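Local coordinates for protein phosphotransferase (Brucella abortus, PDB 4QPK) that passes phosphoryl groups along a regulatory phosphorelay that controls cell growth, division and survival inside mammalian host cells, working as a homodimer, at residues V140-L154 / V169-I182. Numbering follows the deposited sequence.
Sequences VLLPKNKVKLLLNML and VRLEGSDTDPRFVI
F180 and L150 form the middle of this contact, in which helix 144-154 packs on the hairpin, running nearly parallel to strand 178-182 and roughly antiparallel to strand 169-173. The L150 CB sits over one face of the F180 ring in a CH-pi contact, 4.0 Å from the centroid and 15° off the ring normal, displaced toward the rim. At the edge of the ring, near its plane, come L142 CD1, L149 CD2 and the M153 sulfur. K146 O, which already accepts the helical bond from L150 N, lies obliquely to the ring, 3.1 Å from F180 CE1.

Most of the other apolar contacts are made by methyl groups. L150, its CG turned away from the backbone N (chi1 170°), sends CD1 to V169 and I182, while CD2 meets L171 CD2 at 3.6 Å across nearly perpendicular side chains. Farther along the helix, L154 CD2 is pressed to 3.4 Å from V169 CG2, tighter than usual carbon contact, and also touches I182 CG1. The M153 chain bends at chi3 (71°), and its CE rests 3.9 Å from I182 CD1. Toward the hairpin turn, the extended K146 chain lays CD against P178 CG at about a right angle.

Two waters join the start of the 140-154 segment and K146 to D175 in the hairpin turn. One accepts from K146 NZ and donates to D175 O; another donates to both L141 O and D175 OD2. On the far side of the hairpin, E172 bridges R170 and R179, R170 gripping OE2 side-on through NE and NH2.

This helix-on-sheet layer belongs to the C-terminal domain, which resembles the ATP-binding domain of histidine kinases but lacks regions required for ATP binding. Its chemistry implies direct apolar cohesion in the interior, with solvent-mediated polar bridging near the turn, while the R170-E172-R179 salt-bridge network lies on the face of the hairpin turned away from the helix.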
loop_
_atom_site.group_PDB
_atom_site.type_symbol
_atom_site.label_atom_id
_atom_site.label_comp_id
_atom_site.label_asym_id
_atom_site.label_seq_id
_atom_site.Cartn_x
_atom_site.Cartn_y
_atom_site.Cartn_z
ATOM N N VAL B 140 10.246 19.302 14.192
ATOM C CA VAL B 140 11.649 19.160 13.821
ATOM C C VAL B 140 11.808 18.311 12.554
ATOM O O VAL B 140 11.003 17.419 12.305
ATOM C CB VAL B 140 12.456 18.525 14.994
ATOM C CG1 VAL B 140 11.887 17.152 15.356
ATOM C CG2 VAL B 140 13.925 18.424 14.652
ATOM N N LEU B 141 12.819 18.608 11.738
ATOM C CA LEU B 141 13.198 17.718 10.648
ATOM C C LEU B 141 14.142 16.630 11.155
ATOM O O LEU B 141 15.170 16.939 11.749
ATOM C CB LEU B 141 13.856 18.509 9.508
ATOM C CG LEU B 141 12.931 19.449 8.737
ATOM C CD1 LEU B 141 13.746 20.407 7.879
ATOM C CD2 LEU B 141 12.043 18.598 7.834
ATOM N N LEU B 142 13.788 15.364 10.930
ATOM C CA LEU B 142 14.606 14.225 11.384
ATOM C C LEU B 142 14.831 13.260 10.226
ATOM O O LEU B 142 14.092 13.316 9.245
ATOM C CB LEU B 142 13.928 13.502 12.556
ATOM C CG LEU B 142 13.821 14.251 13.889
ATOM C CD1 LEU B 142 12.997 13.465 14.903
ATOM C CD2 LEU B 142 15.218 14.566 14.463
ATOM N N PRO B 143 15.857 12.383 10.315
ATOM C CA PRO B 143 16.030 11.390 9.246
ATOM C C PRO B 143 14.766 10.564 9.066
ATOM O O PRO B 143 14.114 10.216 10.059
ATOM C CB PRO B 143 17.205 10.536 9.733
ATOM C CG PRO B 143 18.002 11.497 10.592
ATOM C CD PRO B 143 16.960 12.335 11.293
ATOM N N LYS B 144 14.428 10.272 7.815
ATOM C CA LYS B 144 13.132 9.666 7.499
ATOM C C LYS B 144 12.860 8.401 8.289
ATOM O O LYS B 144 11.757 8.218 8.783
ATOM C CB LYS B 144 13.016 9.386 5.995
ATOM C CG LYS B 144 14.076 8.455 5.418
ATOM C CD LYS B 144 13.938 8.302 3.899
ATOM C CE LYS B 144 14.998 7.332 3.364
ATOM N NZ LYS B 144 15.015 7.251 1.879
ATOM N N ASN B 145 13.855 7.528 8.440
ATOM C CA ASN B 145 13.582 6.275 9.123
ATOM C C ASN B 145 13.352 6.442 10.629
ATOM O O ASN B 145 12.687 5.604 11.245
ATOM C CB ASN B 145 14.696 5.272 8.833
ATOM C CG ASN B 145 14.590 4.711 7.427
ATOM O OD1 ASN B 145 13.489 4.607 6.883
ATOM N ND2 ASN B 145 15.727 4.436 6.802
ATOM N N LYS B 146 13.874 7.520 11.219
ATOM C CA LYS B 146 13.571 7.791 12.623
ATOM C C LYS B 146 12.109 8.226 12.776
ATOM O O LYS B 146 11.423 7.824 13.718
ATOM C CB LYS B 146 14.518 8.858 13.187
ATOM C CG LYS B 146 15.988 8.405 13.142
ATOM C CD LYS B 146 16.920 9.309 13.974
ATOM C CE LYS B 146 18.378 8.891 13.745
ATOM N NZ LYS B 146 19.339 9.791 14.444
ATOM N N VAL B 147 11.615 9.030 11.840
ATOM C CA VAL B 147 10.208 9.437 11.919
ATOM C C VAL B 147 9.278 8.270 11.572
ATOM O O VAL B 147 8.206 8.122 12.169
ATOM C CB VAL B 147 9.901 10.630 11.014
ATOM C CG1 VAL B 147 8.443 11.054 11.210
ATOM C CG2 VAL B 147 10.830 11.820 11.350
ATOM N N LYS B 148 9.678 7.425 10.622
ATOM C CA LYS B 148 8.882 6.224 10.348
ATOM C C LYS B 148 8.859 5.285 11.568
ATOM O O LYS B 148 7.809 4.727 11.901
ATOM C CB LYS B 148 9.407 5.507 9.092
ATOM C CG LYS B 148 9.261 6.351 7.815
ATOM C CD LYS B 148 9.733 5.603 6.556
ATOM C CE LYS B 148 8.684 4.519 6.155
ATOM N NZ LYS B 148 9.079 3.849 4.892
ATOM N N LEU B 149 9.990 5.147 12.261
ATOM C CA LEU B 149 10.025 4.369 13.496
ATOM C C LEU B 149 9.003 4.932 14.502
ATOM O O LEU B 149 8.215 4.186 15.074
ATOM C CB LEU B 149 11.435 4.369 14.101
ATOM C CG LEU B 149 11.512 3.845 15.541
ATOM C CD1 LEU B 149 11.123 2.376 15.597
ATOM C CD2 LEU B 149 12.934 4.060 16.088
ATOM N N LEU B 150 9.018 6.252 14.682
ATOM C CA LEU B 150 8.087 6.917 15.586
ATOM C C LEU B 150 6.629 6.543 15.277
ATOM O O LEU B 150 5.890 6.112 16.165
ATOM C CB LEU B 150 8.295 8.443 15.522
ATOM C CG LEU B 150 7.282 9.368 16.215
ATOM C CD1 LEU B 150 7.196 9.094 17.699
ATOM C CD2 LEU B 150 7.647 10.824 15.947
ATOM N N LEU B 151 6.212 6.690 14.023
ATOM C CA LEU B 151 4.830 6.389 13.667
ATOM C C LEU B 151 4.509 4.906 13.862
ATOM O O LEU B 151 3.405 4.553 14.261
ATOM C CB LEU B 151 4.533 6.810 12.223
ATOM C CG LEU B 151 4.515 8.318 11.981
ATOM C CD1 LEU B 151 4.270 8.584 10.495
ATOM C CD2 LEU B 151 3.430 8.994 12.807
ATOM N N ASN B 152 5.469 4.029 13.579
ATOM C CA ASN B 152 5.225 2.609 13.782
ATOM C C ASN B 152 5.139 2.236 15.266
ATOM O O ASN B 152 4.415 1.319 15.633
ATOM C CB ASN B 152 6.295 1.778 13.082
ATOM C CG ASN B 152 5.950 1.542 11.616
ATOM O OD1 ASN B 152 5.248 0.584 11.283
ATOM N ND2 ASN B 152 6.399 2.436 10.751
ATOM N N MET B 153 5.860 2.961 16.108
ATOM C CA MET B 153 5.738 2.783 17.546
ATOM C C MET B 153 4.334 3.173 18.032
ATOM O O MET B 153 3.853 2.623 19.012
ATOM C CB MET B 153 6.809 3.607 18.277
ATOM C CG MET B 153 8.194 3.023 18.134
ATOM S SD MET B 153 9.488 4.020 18.887
ATOM C CE MET B 153 9.199 3.801 20.643
ATOM N N LEU B 154 3.673 4.121 17.357
ATOM C CA LEU B 154 2.290 4.450 17.723
ATOM C C LEU B 154 1.383 3.254 17.505
ATOM O O LEU B 154 0.451 3.013 18.270
ATOM C CB LEU B 154 1.760 5.619 16.893
ATOM C CG LEU B 154 2.602 6.880 16.851
ATOM C CD1 LEU B 154 1.821 7.988 16.133
ATOM C CD2 LEU B 154 3.014 7.278 18.251
ATOM N N VAL B 169 2.254 10.661 23.150
ATOM C CA VAL B 169 3.555 10.746 22.499
ATOM C C VAL B 169 4.354 11.919 23.022
ATOM O O VAL B 169 3.820 13.026 23.121
ATOM C CB VAL B 169 3.389 10.922 20.977
ATOM C CG1 VAL B 169 4.752 10.844 20.287
ATOM C CG2 VAL B 169 2.463 9.877 20.443
ATOM N N ARG B 170 5.621 11.690 23.365
ATOM C CA ARG B 170 6.548 12.793 23.631
ATOM C C ARG B 170 7.817 12.680 22.812
ATOM O O ARG B 170 8.474 11.635 22.802
ATOM C CB ARG B 170 6.935 12.867 25.120
ATOM C CG ARG B 170 5.778 13.070 26.049
ATOM C CD ARG B 170 6.235 13.537 27.420
ATOM N NE ARG B 170 7.425 12.830 27.879
ATOM C CZ ARG B 170 7.412 11.737 28.638
ATOM N NH1 ARG B 170 6.259 11.191 29.010
ATOM N NH2 ARG B 170 8.558 11.178 29.014
ATOM N N LEU B 171 8.166 13.769 22.141
ATOM C CA LEU B 171 9.437 13.882 21.454
ATOM C C LEU B 171 10.413 14.611 22.355
ATOM O O LEU B 171 10.131 15.725 22.814
ATOM C CB LEU B 171 9.292 14.644 20.134
ATOM C CG LEU B 171 8.185 14.218 19.177
ATOM C CD1 LEU B 171 8.373 14.946 17.858
ATOM C CD2 LEU B 171 8.212 12.727 18.978
ATOM N N GLU B 172 11.558 13.986 22.592
ATOM C CA GLU B 172 12.572 14.521 23.497
ATOM C C GLU B 172 13.948 14.461 22.843
ATOM O O GLU B 172 14.069 14.046 21.693
ATOM C CB GLU B 172 12.568 13.743 24.816
ATOM C CG GLU B 172 11.216 13.764 25.535
ATOM C CD GLU B 172 11.179 12.901 26.794
ATOM O OE1 GLU B 172 12.149 12.153 27.052
ATOM O OE2 GLU B 172 10.165 12.970 27.524
ATOM N N GLY B 173 14.985 14.874 23.569
ATOM C CA GLY B 173 16.336 14.821 23.034
ATOM C C GLY B 173 16.646 15.922 22.040
ATOM O O GLY B 173 15.965 16.947 21.986
ATOM N N SER B 174 17.708 15.716 21.266
ATOM C CA SER B 174 18.159 16.689 20.275
ATOM C C SER B 174 17.814 16.223 18.871
ATOM O O SER B 174 17.371 15.092 18.686
ATOM C CB SER B 174 19.666 16.892 20.381
ATOM O OG SER B 174 20.336 15.691 20.029
ATOM N N ASP B 175 18.051 17.066 17.872
ATOM C CA ASP B 175 17.738 16.648 16.515
ATOM C C ASP B 175 18.788 15.643 16.018
ATOM O O ASP B 175 18.526 14.869 15.096
ATOM C CB ASP B 175 17.603 17.855 15.572
ATOM C CG ASP B 175 18.925 18.528 15.264
ATOM O OD1 ASP B 175 19.825 18.532 16.127
ATOM O OD2 ASP B 175 19.048 19.070 14.142
ATOM N N THR B 176 19.952 15.621 16.662
ATOM C CA THR B 176 20.971 14.626 16.342
ATOM C C THR B 176 20.753 13.335 17.126
ATOM O O THR B 176 21.064 12.243 16.644
ATOM C CB THR B 176 22.396 15.160 16.632
ATOM O OG1 THR B 176 22.474 15.586 17.997
ATOM C CG2 THR B 176 22.713 16.334 15.721
ATOM N N ASP B 177 20.201 13.456 18.328
ATOM C CA ASP B 177 19.930 12.283 19.152
ATOM C C ASP B 177 18.517 12.329 19.714
ATOM O O ASP B 177 18.315 12.566 20.908
ATOM C CB ASP B 177 20.952 12.164 20.284
ATOM C CG ASP B 177 22.372 12.055 19.767
ATOM O OD1 ASP B 177 22.827 10.920 19.510
ATOM O OD2 ASP B 177 23.021 13.107 19.607
ATOM N N PRO B 178 17.522 12.105 18.847
ATOM C CA PRO B 178 16.138 12.160 19.321
ATOM C C PRO B 178 15.774 11.013 20.260
ATOM O O PRO B 178 16.348 9.929 20.187
ATOM C CB PRO B 178 15.321 12.081 18.020
ATOM C CG PRO B 178 16.228 11.351 17.059
ATOM C CD PRO B 178 17.615 11.809 17.405
ATOM N N ARG B 179 14.805 11.264 21.131
ATOM C CA ARG B 179 14.230 10.225 21.969
ATOM C C ARG B 179 12.708 10.259 21.791
ATOM O O ARG B 179 12.106 11.329 21.846
ATOM C CB ARG B 179 14.620 10.421 23.443
ATOM C CG ARG B 179 13.939 9.439 24.392
ATOM C CD ARG B 179 14.552 9.460 25.802
ATOM N NE ARG B 179 14.423 10.756 26.461
ATOM C CZ ARG B 179 15.422 11.625 26.618
ATOM N NH1 ARG B 179 16.639 11.337 26.171
ATOM N NH2 ARG B 179 15.206 12.782 27.233
ATOM N N PHE B 180 12.106 9.097 21.520
ATOM C CA PHE B 180 10.657 8.996 21.379
ATOM C C PHE B 180 10.074 8.260 22.567
ATOM O O PHE B 180 10.544 7.189 22.927
ATOM C CB PHE B 180 10.261 8.260 20.082
ATOM C CG PHE B 180 10.915 8.797 18.844
ATOM C CD1 PHE B 180 11.378 7.923 17.859
ATOM C CD2 PHE B 180 11.045 10.169 18.639
ATOM C CE1 PHE B 180 11.975 8.405 16.703
ATOM C CE2 PHE B 180 11.641 10.657 17.488
ATOM C CZ PHE B 180 12.105 9.770 16.512
ATOM N N VAL B 181 9.029 8.815 23.163
ATOM C CA VAL B 181 8.399 8.160 24.293
ATOM C C VAL B 181 6.916 7.986 24.023
ATOM O O VAL B 181 6.190 8.961 23.834
ATOM C CB VAL B 181 8.609 8.954 25.595
ATOM C CG1 VAL B 181 8.127 8.132 26.779
ATOM C CG2 VAL B 181 10.095 9.320 25.748
ATOM N N ILE B 182 6.477 6.735 23.999
ATOM C CA ILE B 182 5.076 6.414 23.768
ATOM C C ILE B 182 4.539 5.734 25.017
ATOM O O ILE B 182 4.983 4.638 25.380
ATOM C CB ILE B 182 4.897 5.502 22.532
ATOM C CG1 ILE B 182 5.042 6.318 21.247
ATOM C CG2 ILE B 182 3.520 4.876 22.514
ATOM C CD1 ILE B 182 6.472 6.636 20.859
HETATM O O HOH W 1 16.663 19.146 12.134
HETATM O O HOH W 2 18.788 12.446 13.930
#